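Local coordinates for aminotransferase, class V family protein (Trichomonas vaginalis, PDB 5F8V) that probably catalyses the pyridoxal-phosphate-dependent exchange of an amino group between O-phospho-L-serine and 2-oxoglutarate during serine biosynthesis, at residues 25-28 with 29-33; 46-49 with 50-53; 64-67 with 68-71; 101-104 with 105-109; 322-325 with 326-330. All coordinates share one frame; numbering follows the deposited sequence.

In the fold
All five interactions are local contacts within continuous stretches of chain, mostly between residues two to four apart. Interactions 1 and 2 touch through an Arg32-Glu50 salt bridge, joining the turn after helix 18-26 to the start of helix 46-63. Interaction 3 lies beyond that helix's far end, where a type I turn enters strand 69-75, outermost in the sheet within this chain; its contacts are mostly apolar. Interaction 4, nearest the chain's centre and without exposed touching residues, starts the helix of a beta-alpha-beta unit with polar bonds to Ser105. Interactions 2 and 5 set buried residues (Trp48, Glu51 and Gln52; Phe324 and Cys328) beside exposed ones (Lys46, Met49 and Lys53; Lys323 and Asn326). Interactions 1 and 4 also meet the second subunit.

Interaction 1 (25-28 with 29-33); sequences AAEM and TNWRN
Glu27 and Trp31 stand side by side and point the same way, four residues apart where the chain leaves helix 18-26. The carboxylate comes to the edge of the indole, close to its plane, with Glu27 CD 3.7 Å from Trp31 CD1. The two flat groups are nearly perpendicular, their planes 83° apart. Glu27 CG sits between its own backbone N and carbonyl carbon (chi1 74°), and the chain then runs extended, which carries the carboxylate alongside the five-membered ring. OE1 is held there by Tyr252 and His256 of helix 248-263, and Tyr252 also meets the Trp31 ring edge-to-face. One face of the indole is covered by Arg32 CG, 4.1 Å above the plane and over its centre. The backbone beneath bends tightly: Asn30 N makes a weak, bent bond of 3.3 Å to Glu27 O, while Glu27 CB approaches Asn30 O at 3.7 Å. Asn30 OD1 turns to Gly35 N and ties the turn to the loop that follows. Met28, bent at chi2 and chi3, packs on Met28 of the second subunit, whose Arg5 also bonds to Thr29 O. The arrangement is a tight turn at the C-terminal end of a helix, in which the glutamate and the indole face the protein's own helix 248-263 while the neighbouring residues meet the dimer partner.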
loop_
_atom_site.group_PDB
_atom_site.type_symbol
_atom_site.label_atom_id
_atom_site.label_comp_id
_atom_site.label_asym_id
_atom_site.label_seq_id
_atom_site.Cartn_x
_atom_site.Cartn_y
_atom_site.Cartn_z
ATOM N N ALA A 25 15.306 -12.590 -4.803
ATOM C CA ALA A 25 15.581 -13.725 -3.916
ATOM C C ALA A 25 17.065 -13.821 -3.523
ATOM O O ALA A 25 17.380 -14.068 -2.353
ATOM C CB ALA A 25 15.123 -15.025 -4.559
ATOM N N ALA A 26 17.963 -13.605 -4.484
ATOM C CA ALA A 26 19.410 -13.701 -4.234
ATOM C C ALA A 26 19.958 -12.678 -3.220
ATOM O O ALA A 26 20.919 -12.973 -2.521
ATOM C CB ALA A 26 20.186 -13.607 -5.540
ATOM N N GLU A 27 19.362 -11.488 -3.152
ATOM C CA GLU A 27 19.788 -10.461 -2.188
ATOM C C GLU A 27 18.791 -10.265 -1.024
ATOM O O GLU A 27 18.838 -9.241 -0.336
ATOM C CB GLU A 27 20.069 -9.141 -2.926
ATOM C CG GLU A 27 18.843 -8.362 -3.405
ATOM C CD GLU A 27 19.155 -7.314 -4.471
ATOM O OE1 GLU A 27 18.195 -6.753 -5.034
ATOM O OE2 GLU A 27 20.338 -7.040 -4.765
ATOM N N MET A 28 17.939 -11.263 -0.775
ATOM C CA MET A 28 16.820 -11.132 0.172
ATOM C C MET A 28 17.263 -10.942 1.621
ATOM O O MET A 28 16.596 -10.236 2.370
ATOM C CB MET A 28 15.883 -12.345 0.067
ATOM C CG MET A 28 14.679 -12.363 1.009
ATOM S SD MET A 28 13.544 -10.971 0.834
ATOM C CE MET A 28 12.908 -11.305 -0.798
ATOM N N THR A 29 18.368 -11.574 2.013
ATOM C CA THR A 29 18.893 -11.463 3.382
ATOM C C THR A 29 19.960 -10.377 3.534
ATOM O O THR A 29 20.253 -9.945 4.655
ATOM C CB THR A 29 19.470 -12.806 3.883
ATOM O OG1 THR A 29 20.710 -13.083 3.228
ATOM C CG2 THR A 29 18.499 -13.941 3.623
ATOM N N ASN A 30 20.546 -9.944 2.420
ATOM C CA ASN A 30 21.573 -8.918 2.446
ATOM C C ASN A 30 21.563 -8.090 1.170
ATOM O O ASN A 30 22.074 -8.521 0.128
ATOM C CB ASN A 30 22.951 -9.551 2.677
ATOM C CG ASN A 30 23.967 -8.551 3.198
ATOM O OD1 ASN A 30 23.972 -7.384 2.793
ATOM N ND2 ASN A 30 24.822 -8.993 4.116
ATOM N N TRP A 31 20.991 -6.891 1.275
ATOM C CA TRP A 31 20.810 -5.990 0.141
ATOM C C TRP A 31 21.987 -5.019 0.028
ATOM O O TRP A 31 22.292 -4.298 0.979
ATOM C CB TRP A 31 19.496 -5.228 0.295
ATOM C CG TRP A 31 19.255 -4.219 -0.763
ATOM C CD1 TRP A 31 19.234 -4.428 -2.108
ATOM C CD2 TRP A 31 18.991 -2.829 -0.564
ATOM N NE1 TRP A 31 18.980 -3.250 -2.763
ATOM C CE2 TRP A 31 18.822 -2.252 -1.838
ATOM C CE3 TRP A 31 18.879 -2.013 0.571
ATOM C CZ2 TRP A 31 18.546 -0.889 -2.013
ATOM C CZ3 TRP A 31 18.605 -0.657 0.397
ATOM C CH2 TRP A 31 18.442 -0.111 -0.882
ATOM N N ARG A 32 22.611 -5.012 -1.151
ATOM C CA ARG A 32 23.853 -4.281 -1.462
ATOM C C ARG A 32 24.907 -4.264 -0.346
ATOM O O ARG A 32 25.502 -3.228 -0.049
ATOM C CB ARG A 32 23.557 -2.868 -1.991
ATOM C CG ARG A 32 22.981 -1.888 -0.971
ATOM C CD ARG A 32 23.466 -0.457 -1.195
ATOM N NE ARG A 32 22.419 0.432 -1.702
ATOM C CZ ARG A 32 22.560 1.745 -1.891
ATOM N NH1 ARG A 32 23.715 2.369 -1.632
ATOM N NH2 ARG A 32 21.529 2.446 -2.346
ATOM N N ASN A 33 25.127 -5.431 0.254
ATOM C CA ASN A 33 26.150 -5.622 1.283
ATOM C C ASN A 33 25.933 -4.742 2.540
ATOM O O ASN A 33 26.891 -4.374 3.217
ATOM C CB ASN A 33 27.549 -5.406 0.654
ATOM C CG ASN A 33 28.588 -6.416 1.130
ATOM O OD1 ASN A 33 28.263 -7.522 1.577
ATOM N ND2 ASN A 33 29.856 -6.041 1.011
#

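Interaction 2 (46-49 with 50-53); sequences KHWM and EEQK
The backbone from Lys46 to Lys53 is the first part of helix 46-63, with i to i+4 bonds from Glu50 N to Lys46 O, from Glu51 N to His47 O, from Gln52 N to Trp48 O and from Lys53 N to Met49 O. Trp48 meets both Glu51 and Gln52. Its NE1 donates to Gln52 OE1 at 2.9 Å, a bent bond (141° at the hydrogen) that reaches the amide oxygen at a tilt from the carbonyl plane; ring and amide are turned 75° against each other. The six-membered ring meets Glu51 obliquely, with Trp48 CZ3 3.5 Å from Glu51 CG. Glu51 then bends at chi2 (67°), which leads its carboxylate away to Asn255. Lys46 runs past Glu50: Lys46 CE lies 3.9 Å from Glu50 OE2, but Lys46 NZ and Glu50 OE2 stay 4.2 Å apart, too far for a salt bridge, and Glu50 OE1 instead pairs with Arg32. Trp48 also rests on Thr248, Ile251 and Tyr252. This is an amphipathic helix start, with one side packed on helix 248-263 through an indole that bonds to the side chain four residues on and the other carrying charged residues.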
loop_
_atom_site.group_PDB
_atom_site.type_symbol
_atom_site.label_atom_id
_atom_site.label_comp_id
_atom_site.label_asym_id
_atom_site.label_seq_id
_atom_site.Cartn_x
_atom_site.Cartn_y
_atom_site.Cartn_z
ATOM N N LYS A 46 20.445 6.328 4.692
ATOM C CA LYS A 46 21.133 6.726 3.458
ATOM C C LYS A 46 20.829 5.768 2.304
ATOM O O LYS A 46 20.538 6.203 1.186
ATOM C CB LYS A 46 22.652 6.807 3.678
ATOM C CG LYS A 46 23.348 7.725 2.687
ATOM C CD LYS A 46 24.768 7.294 2.337
ATOM C CE LYS A 46 25.255 8.085 1.126
ATOM N NZ LYS A 46 26.659 7.789 0.742
ATOM N N HIS A 47 20.878 4.472 2.590
ATOM C CA HIS A 47 20.641 3.446 1.575
ATOM C C HIS A 47 19.265 3.539 0.921
ATOM O O HIS A 47 19.172 3.467 -0.300
ATOM C CB HIS A 47 20.835 2.047 2.153
ATOM C CG HIS A 47 22.236 1.776 2.599
ATOM N ND1 HIS A 47 22.581 1.653 3.927
ATOM C CD2 HIS A 47 23.382 1.632 1.896
ATOM C CE1 HIS A 47 23.880 1.431 4.022
ATOM N NE2 HIS A 47 24.389 1.413 2.803
ATOM N N TRP A 48 18.207 3.698 1.717
ATOM C CA TRP A 48 16.864 3.776 1.132
ATOM C C TRP A 48 16.656 5.051 0.303
ATOM O O TRP A 48 16.136 4.993 -0.811
ATOM C CB TRP A 48 15.716 3.640 2.155
ATOM C CG TRP A 48 14.450 3.769 1.387
ATOM C CD1 TRP A 48 13.588 4.832 1.373
ATOM C CD2 TRP A 48 14.005 2.878 0.371
ATOM N NE1 TRP A 48 12.594 4.625 0.449
ATOM C CE2 TRP A 48 12.828 3.433 -0.187
ATOM C CE3 TRP A 48 14.472 1.645 -0.114
ATOM C CZ2 TRP A 48 12.101 2.786 -1.188
ATOM C CZ3 TRP A 48 13.754 1.005 -1.115
ATOM C CH2 TRP A 48 12.580 1.582 -1.640
ATOM N N MET A 49 17.056 6.195 0.849
ATOM C CA MET A 49 16.921 7.459 0.126
ATOM C C MET A 49 17.617 7.475 -1.244
ATOM O O MET A 49 17.138 8.130 -2.159
ATOM C CB MET A 49 17.369 8.631 1.005
ATOM C CG MET A 49 16.346 8.948 2.091
ATOM S SD MET A 49 16.929 10.149 3.297
ATOM C CE MET A 49 16.922 11.671 2.354
ATOM N N GLU A 50 18.727 6.754 -1.382
ATOM C CA GLU A 50 19.371 6.554 -2.689
ATOM C C GLU A 50 18.534 5.680 -3.631
ATOM O O GLU A 50 18.382 6.009 -4.808
ATOM C CB GLU A 50 20.755 5.922 -2.523
ATOM C CG GLU A 50 21.815 6.864 -1.985
ATOM C CD GLU A 50 23.193 6.220 -1.928
ATOM O OE1 GLU A 50 23.320 5.103 -1.373
ATOM O OE2 GLU A 50 24.158 6.831 -2.436
ATOM N N GLU A 51 18.008 4.566 -3.113
ATOM C CA GLU A 51 17.201 3.641 -3.922
ATOM C C GLU A 51 15.971 4.329 -4.500
ATOM O O GLU A 51 15.667 4.177 -5.680
ATOM C CB GLU A 51 16.773 2.423 -3.093
ATOM C CG GLU A 51 15.884 1.399 -3.816
ATOM C CD GLU A 51 16.570 0.657 -4.957
ATOM O OE1 GLU A 51 17.801 0.744 -5.119
ATOM O OE2 GLU A 51 15.866 -0.049 -5.698
ATOM N N GLN A 52 15.267 5.080 -3.665
ATOM C CA GLN A 52 14.033 5.730 -4.099
ATOM C C GLN A 52 14.306 6.865 -5.064
ATOM O O GLN A 52 13.569 7.047 -6.023
ATOM C CB GLN A 52 13.229 6.239 -2.915
ATOM C CG GLN A 52 11.868 6.776 -3.340
ATOM C CD GLN A 52 10.932 6.988 -2.176
ATOM O OE1 GLN A 52 10.823 6.139 -1.296
ATOM N NE2 GLN A 52 10.217 8.108 -2.186
ATOM N N LYS A 53 15.358 7.629 -4.785
ATOM C CA LYS A 53 15.848 8.657 -5.705
ATOM C C LYS A 53 16.145 8.028 -7.062
ATOM O O LYS A 53 15.635 8.482 -8.079
ATOM C CB LYS A 53 17.109 9.322 -5.132
ATOM C CG LYS A 53 17.654 10.505 -5.912
ATOM C CD LYS A 53 18.925 11.027 -5.234
ATOM C CE LYS A 53 19.836 11.780 -6.193
ATOM N NZ LYS A 53 21.237 11.858 -5.687
#

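Interaction 3 (64-67 with 68-71); sequences QVPE and NFNI
The Phe69 ring receives Pro66 O at its edge, near the ring plane, with that oxygen 3.7 Å from Phe69 CD2, while Val65 CG1 approaches it obliquely. Trp190 meets the same ring edge-to-face, and Val65 and Pro66 rest on that tryptophan too. The motif is a type I beta turn from Pro66 to Phe69, closed by a bond of 3.1 Å from Phe69 N to Pro66 O, with the donor lying above the carbonyl plane. It joins the end of helix 46-63, where Gln64 is the C-prime residue of a Schellman motif, to strand 69-75, an outermost strand of the large sheet within this chain. The pyrrolidine of Pro66 and the phenyl of Phe69 lie side by side and point the same way, Pro66 CD being 4.0 Å from Phe69 CD2. With its CG beside the backbone N (chi1 -70°), Phe69 swings its ring back along the proline. Val65 crosses the phenylalanine at about a right angle and splits its branches between two residues of the strand: CG1 presses on Phe69 CB at 3.5 Å, and CG2 meets Ile71 CD1 tip to tip at 4.1 Å. Ile71 continues this apolar surface toward Thr56 and Leu59 of the helix. Arg60 of that helix bonds to Val65 O and Phe69 O, so a single guanidinium spans the turn. At the exposed corner Asn68 folds back over the proline (chi1 62°), bringing its amide oxygen OD1 to 3.3 Å from Pro66 CB.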
loop_
_atom_site.group_PDB
_atom_site.type_symbol
_atom_site.label_atom_id
_atom_site.label_comp_id
_atom_site.label_asym_id
_atom_site.label_seq_id
_atom_site.Cartn_x
_atom_site.Cartn_y
_atom_site.Cartn_z
ATOM N N GLN A 64 10.936 9.512 -20.354
ATOM C CA GLN A 64 11.292 10.894 -20.694
ATOM C C GLN A 64 10.215 11.840 -20.182
ATOM O O GLN A 64 9.668 12.655 -20.927
ATOM C CB GLN A 64 11.546 11.060 -22.202
ATOM C CG GLN A 64 12.761 10.294 -22.708
ATOM C CD GLN A 64 14.065 10.844 -22.150
ATOM O OE1 GLN A 64 14.616 11.813 -22.680
ATOM N NE2 GLN A 64 14.568 10.228 -21.074
ATOM N N VAL A 65 9.916 11.711 -18.892
ATOM C CA VAL A 65 8.953 12.578 -18.245
ATOM C C VAL A 65 9.585 13.979 -18.196
ATOM O O VAL A 65 10.652 14.136 -17.620
ATOM C CB VAL A 65 8.600 12.115 -16.809
ATOM C CG1 VAL A 65 7.568 13.049 -16.200
ATOM C CG2 VAL A 65 8.102 10.663 -16.793
ATOM N N PRO A 66 8.930 14.992 -18.798
ATOM C CA PRO A 66 9.513 16.346 -18.734
ATOM C C PRO A 66 9.573 16.929 -17.313
ATOM O O PRO A 66 8.828 16.502 -16.427
ATOM C CB PRO A 66 8.587 17.177 -19.633
ATOM C CG PRO A 66 7.775 16.197 -20.418
ATOM C CD PRO A 66 7.666 14.981 -19.557
ATOM N N GLU A 67 10.451 17.909 -17.114
ATOM C CA GLU A 67 10.738 18.437 -15.778
ATOM C C GLU A 67 9.616 19.284 -15.157
ATOM O O GLU A 67 9.671 19.585 -13.966
ATOM C CB GLU A 67 12.056 19.233 -15.767
ATOM C CG GLU A 67 13.289 18.465 -16.245
ATOM C CD GLU A 67 13.657 17.251 -15.395
ATOM O OE1 GLU A 67 14.396 16.384 -15.913
ATOM O OE2 GLU A 67 13.240 17.151 -14.219
ATOM N N ASN A 68 8.598 19.654 -15.931
ATOM C CA ASN A 68 7.376 20.257 -15.348
ATOM C C ASN A 68 6.386 19.235 -14.735
ATOM O O ASN A 68 5.272 19.609 -14.365
ATOM C CB ASN A 68 6.657 21.169 -16.361
ATOM C CG ASN A 68 6.186 20.426 -17.598
ATOM O OD1 ASN A 68 6.867 19.529 -18.076
ATOM N ND2 ASN A 68 5.045 20.825 -18.145
ATOM N N PHE A 69 6.797 17.970 -14.620
ATOM C CA PHE A 69 6.014 16.939 -13.947
ATOM C C PHE A 69 6.734 16.400 -12.719
ATOM O O PHE A 69 7.917 16.121 -12.779
ATOM C CB PHE A 69 5.729 15.787 -14.908
ATOM C CG PHE A 69 4.771 16.139 -15.994
ATOM C CD1 PHE A 69 3.434 15.755 -15.918
ATOM C CD2 PHE A 69 5.197 16.866 -17.095
ATOM C CE1 PHE A 69 2.544 16.080 -16.932
ATOM C CE2 PHE A 69 4.309 17.207 -18.107
ATOM C CZ PHE A 69 2.978 16.812 -18.023
ATOM N N ASN A 70 6.004 16.267 -11.616
ATOM C CA ASN A 70 6.453 15.497 -10.448
ATOM C C ASN A 70 6.134 14.010 -10.637
ATOM O O ASN A 70 5.154 13.674 -11.301
ATOM C CB ASN A 70 5.752 15.966 -9.170
ATOM C CG ASN A 70 6.008 17.429 -8.861
ATOM O OD1 ASN A 70 7.141 17.830 -8.623
ATOM N ND2 ASN A 70 4.954 18.225 -8.854
ATOM N N ILE A 71 6.952 13.144 -10.037
ATOM C CA ILE A 71 6.736 11.698 -10.051
ATOM C C ILE A 71 6.545 11.245 -8.612
ATOM O O ILE A 71 7.391 11.521 -7.754
ATOM C CB ILE A 71 7.912 10.937 -10.711
ATOM C CG1 ILE A 71 8.110 11.408 -12.162
ATOM C CG2 ILE A 71 7.660 9.427 -10.686
ATOM C CD1 ILE A 71 9.351 10.860 -12.843
#

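Interaction 4 (101-104 with 105-109); sequences TGTW and SKKAF
Ser105 reaches back from the first turn of helix 103-115 to the loop that leads into it. Its CB lies 4.0 Å from Thr101 N. From there chi1 (52°) places the hydroxyl between the serine's own backbone N and carbonyl carbon, turned toward the start of the helix. At the tip, OG accepts a bond from Thr101 N at 3.0 Å and a weak one from Gly102 N at 3.3 Å, so one oxygen gathers two successive backbone amides. Glu157 is a third partner: its OE2 bonds to Ser105 OG, and its OE1 takes Trp104 N, a backbone amide of the first helical turn. Gly102 occupies the N-cap position, and its carbonyl oxygen starts the helical bonding by accepting from Lys106 N at 3.2 Å. Lys107 CG lies 3.3 Å from Thr103 O and 4.2 Å from Trp104 CE3, approaching the indole obliquely. Lys107 also packs on Tyr243 of the second subunit, whereas the ammonium of Lys106 pairs with Asp110. The helix belongs to the beta-alpha-beta unit between strands 95-98 and 121-124. With two amides directed at OG, the pattern is consistent with the serine giving its hydroxyl hydrogen to Glu157, whose negative charge would be favourably placed at the positive end of the helix dipole.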
loop_
_atom_site.group_PDB
_atom_site.type_symbol
_atom_site.label_atom_id
_atom_site.label_comp_id
_atom_site.label_asym_id
_atom_site.label_seq_id
_atom_site.Cartn_x
_atom_site.Cartn_y
_atom_site.Cartn_z
ATOM N N THR A 101 -15.337 4.315 -21.118
ATOM C CA THR A 101 -15.225 3.356 -22.213
ATOM C C THR A 101 -15.354 1.900 -21.753
ATOM O O THR A 101 -15.414 0.996 -22.578
ATOM C CB THR A 101 -13.886 3.517 -22.946
ATOM O OG1 THR A 101 -12.812 3.381 -22.008
ATOM C CG2 THR A 101 -13.814 4.889 -23.632
ATOM N N GLY A 102 -15.371 1.677 -20.444
ATOM C CA GLY A 102 -15.442 0.328 -19.893
ATOM C C GLY A 102 -15.610 0.363 -18.390
ATOM O O GLY A 102 -16.036 1.372 -17.828
ATOM N N THR A 103 -15.241 -0.730 -17.734
ATOM C CA THR A 103 -15.504 -0.897 -16.303
ATOM C C THR A 103 -14.702 0.057 -15.405
ATOM O O THR A 103 -15.262 0.605 -14.482
ATOM C CB THR A 103 -15.260 -2.357 -15.875
ATOM O OG1 THR A 103 -16.069 -3.215 -16.689
ATOM C CG2 THR A 103 -15.593 -2.582 -14.419
ATOM N N TRP A 104 -13.416 0.262 -15.669
ATOM C CA TRP A 104 -12.585 1.038 -14.734
ATOM C C TRP A 104 -12.832 2.546 -14.812
ATOM O O TRP A 104 -12.904 3.211 -13.774
ATOM C CB TRP A 104 -11.100 0.706 -14.888
ATOM C CG TRP A 104 -10.803 -0.722 -14.543
ATOM C CD1 TRP A 104 -10.362 -1.692 -15.387
ATOM C CD2 TRP A 104 -10.977 -1.346 -13.266
ATOM N NE1 TRP A 104 -10.231 -2.881 -14.717
ATOM C CE2 TRP A 104 -10.597 -2.697 -13.410
ATOM C CE3 TRP A 104 -11.416 -0.894 -12.012
ATOM C CZ2 TRP A 104 -10.640 -3.608 -12.344
ATOM C CZ3 TRP A 104 -11.460 -1.805 -10.945
ATOM C CH2 TRP A 104 -11.077 -3.142 -11.124
ATOM N N SER A 105 -12.955 3.083 -16.022
ATOM C CA SER A 105 -13.340 4.495 -16.185
ATOM C C SER A 105 -14.710 4.765 -15.569
ATOM O O SER A 105 -14.897 5.790 -14.906
ATOM C CB SER A 105 -13.335 4.908 -17.653
ATOM O OG SER A 105 -14.099 4.020 -18.433
ATOM N N LYS A 106 -15.644 3.826 -15.755
ATOM C CA LYS A 106 -16.970 3.918 -15.130
ATOM C C LYS A 106 -16.854 3.901 -13.613
ATOM O O LYS A 106 -17.526 4.681 -12.943
ATOM C CB LYS A 106 -17.904 2.791 -15.592
ATOM C CG LYS A 106 -19.368 2.981 -15.165
ATOM C CD LYS A 106 -20.161 1.677 -15.217
ATOM C CE LYS A 106 -21.636 1.904 -14.882
ATOM N NZ LYS A 106 -21.840 2.380 -13.480
ATOM N N LYS A 107 -16.023 3.007 -13.073
ATOM C CA LYS A 107 -15.745 3.002 -11.628
ATOM C C LYS A 107 -15.176 4.338 -11.142
ATOM O O LYS A 107 -15.561 4.829 -10.086
ATOM C CB LYS A 107 -14.787 1.869 -11.222
ATOM C CG LYS A 107 -15.344 0.441 -11.223
ATOM C CD LYS A 107 -16.737 0.288 -10.624
ATOM C CE LYS A 107 -16.802 0.631 -9.137
ATOM N NZ LYS A 107 -18.104 1.272 -8.767
ATOM N N ALA A 108 -14.269 4.924 -11.907
ATOM C CA ALA A 108 -13.677 6.221 -11.526
ATOM C C ALA A 108 -14.739 7.326 -11.526
ATOM O O ALA A 108 -14.824 8.132 -10.591
ATOM C CB ALA A 108 -12.525 6.568 -12.454
ATOM N N PHE A 109 -15.558 7.332 -12.577
ATOM C CA PHE A 109 -16.703 8.227 -12.676
ATOM C C PHE A 109 -17.634 8.076 -11.477
ATOM O O PHE A 109 -18.022 9.083 -10.874
ATOM C CB PHE A 109 -17.443 7.983 -13.997
ATOM C CG PHE A 109 -18.814 8.605 -14.075
ATOM C CD1 PHE A 109 -19.957 7.815 -13.976
ATOM C CD2 PHE A 109 -18.965 9.975 -14.290
ATOM C CE1 PHE A 109 -21.228 8.382 -14.076
ATOM C CE2 PHE A 109 -20.232 10.550 -14.381
ATOM C CZ PHE A 109 -21.365 9.750 -14.275
#

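Interaction 5 (322-325 with 326-330); sequences AKFV and NFCTQ
Phe324 and Cys328 are brought together by complementary first torsions: the phenyl lies opposite the backbone N (chi1 -179°) and leans along the helix toward its C-terminal end, while Cys328 SG turns back beside its own backbone N (chi1 -66°). The sulfur therefore settles over one face of the ring, offset toward the rim, 3.6 Å from the Phe324 centroid and 23° off the ring normal; its closest ring atom is Phe324 CZ, 3.4 Å away. Phe327 approaches the same ring obliquely, with its CD1 4.2 Å from Phe324 CD2. Trp368 meets both phenylalanines edge-to-face, and Phe291 and Phe345 also pack on Phe324. Away from the aromatic cluster, two carbonyl oxygens are each gripped twice. Ala322 O accepts from Asn326 N at 2.9 Å and from Asn326 ND2 at 2.7 Å, the two donors arriving from opposite faces of its plane. Val325 O likewise takes Thr329 N at 2.7 Å and Thr329 OG1 at 2.8 Å, the hydroxyl lying above the carbonyl plane. Val325 and Thr329 run side by side, pointing the same way. Bonding of a threonine hydroxyl to the carbonyl four residues earlier is common on alpha-helices; here the Asn326 amide does the same. Both accompany a Cys sulfur-aromatic contact on the buried side of helix 318-329, an amphipathic helix packed against strand 333-334 and the C-terminal residues of the chain.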
loop_
_atom_site.group_PDB
_atom_site.type_symbol
_atom_site.label_atom_id
_atom_site.label_comp_id
_atom_site.label_asym_id
_atom_site.label_seq_id
_atom_site.Cartn_x
_atom_site.Cartn_y
_atom_site.Cartn_z
ATOM N N ALA A 322 -16.213 -23.203 -19.231
ATOM C CA ALA A 322 -15.381 -24.034 -18.357
ATOM C C ALA A 322 -14.615 -25.137 -19.093
ATOM O O ALA A 322 -13.522 -25.497 -18.667
ATOM C CB ALA A 322 -16.212 -24.637 -17.226
ATOM N N LYS A 323 -15.176 -25.658 -20.183
ATOM C CA LYS A 323 -14.517 -26.710 -20.973
ATOM C C LYS A 323 -13.204 -26.241 -21.610
ATOM O O LYS A 323 -12.188 -26.919 -21.479
ATOM C CB LYS A 323 -15.442 -27.264 -22.059
ATOM C CG LYS A 323 -16.517 -28.219 -21.567
ATOM C CD LYS A 323 -17.437 -28.606 -22.719
ATOM C CE LYS A 323 -18.293 -29.815 -22.382
ATOM N NZ LYS A 323 -19.179 -29.556 -21.213
ATOM N N PHE A 324 -13.224 -25.095 -22.298
ATOM C CA PHE A 324 -11.987 -24.534 -22.878
ATOM C C PHE A 324 -11.028 -24.002 -21.810
ATOM O O PHE A 324 -9.812 -24.111 -21.966
ATOM C CB PHE A 324 -12.274 -23.446 -23.923
ATOM C CG PHE A 324 -11.025 -22.860 -24.545
ATOM C CD1 PHE A 324 -10.611 -21.564 -24.233
ATOM C CD2 PHE A 324 -10.242 -23.616 -25.412
ATOM C CE1 PHE A 324 -9.454 -21.031 -24.797
ATOM C CE2 PHE A 324 -9.084 -23.094 -25.970
ATOM C CZ PHE A 324 -8.692 -21.798 -25.667
ATOM N N VAL A 325 -11.563 -23.418 -20.741
ATOM C CA VAL A 325 -10.730 -22.914 -19.640
ATOM C C VAL A 325 -9.935 -24.055 -19.014
ATOM O O VAL A 325 -8.725 -23.932 -18.775
ATOM C CB VAL A 325 -11.575 -22.187 -18.560
ATOM C CG1 VAL A 325 -10.781 -21.945 -17.282
ATOM C CG2 VAL A 325 -12.089 -20.858 -19.101
ATOM N N ASN A 326 -10.630 -25.151 -18.732
ATOM C CA ASN A 326 -9.986 -26.337 -18.171
ATOM C C ASN A 326 -9.052 -27.023 -19.145
ATOM O O ASN A 326 -8.019 -27.541 -18.733
ATOM C CB ASN A 326 -11.036 -27.298 -17.613
ATOM C CG ASN A 326 -11.519 -26.853 -16.255
ATOM O OD1 ASN A 326 -10.775 -26.948 -15.269
ATOM N ND2 ASN A 326 -12.732 -26.327 -16.188
ATOM N N PHE A 327 -9.406 -26.994 -20.428
ATOM C CA PHE A 327 -8.519 -27.422 -21.512
ATOM C C PHE A 327 -7.187 -26.665 -21.458
ATOM O O PHE A 327 -6.115 -27.266 -21.610
ATOM C CB PHE A 327 -9.206 -27.197 -22.859
ATOM C CG PHE A 327 -8.458 -27.739 -24.037
ATOM C CD1 PHE A 327 -7.706 -26.894 -24.855
ATOM C CD2 PHE A 327 -8.528 -29.096 -24.357
ATOM C CE1 PHE A 327 -7.031 -27.394 -25.959
ATOM C CE2 PHE A 327 -7.856 -29.597 -25.464
ATOM C CZ PHE A 327 -7.102 -28.747 -26.260
ATOM N N CYS A 328 -7.271 -25.352 -21.234
ATOM C CA CYS A 328 -6.089 -24.504 -21.061
ATOM C C CYS A 328 -5.380 -24.756 -19.731
ATOM O O CYS A 328 -4.162 -24.927 -19.726
ATOM C CB CYS A 328 -6.455 -23.025 -21.187
ATOM S SG CYS A 328 -7.011 -22.578 -22.834
ATOM N N THR A 329 -6.136 -24.799 -18.627
ATOM C CA THR A 329 -5.573 -25.067 -17.290
ATOM C C THR A 329 -4.821 -26.406 -17.220
ATOM O O THR A 329 -3.786 -26.497 -16.566
ATOM C CB THR A 329 -6.664 -25.079 -16.189
ATOM O OG1 THR A 329 -7.441 -23.888 -16.257
ATOM C CG2 THR A 329 -6.061 -25.187 -14.792
ATOM N N GLN A 330 -5.351 -27.438 -17.885
ATOM C CA GLN A 330 -4.690 -28.751 -17.913
ATOM C C GLN A 330 -3.397 -28.753 -18.755
ATOM O O GLN A 330 -2.619 -29.695 -18.671
ATOM C CB GLN A 330 -5.676 -29.878 -18.317
ATOM C CG GLN A 330 -6.120 -29.906 -19.767
ATOM C CD GLN A 330 -7.216 -30.923 -20.054
ATOM O OE1 GLN A 330 -7.021 -31.820 -20.857
ATOM N NE2 GLN A 330 -8.374 -30.778 -19.410
#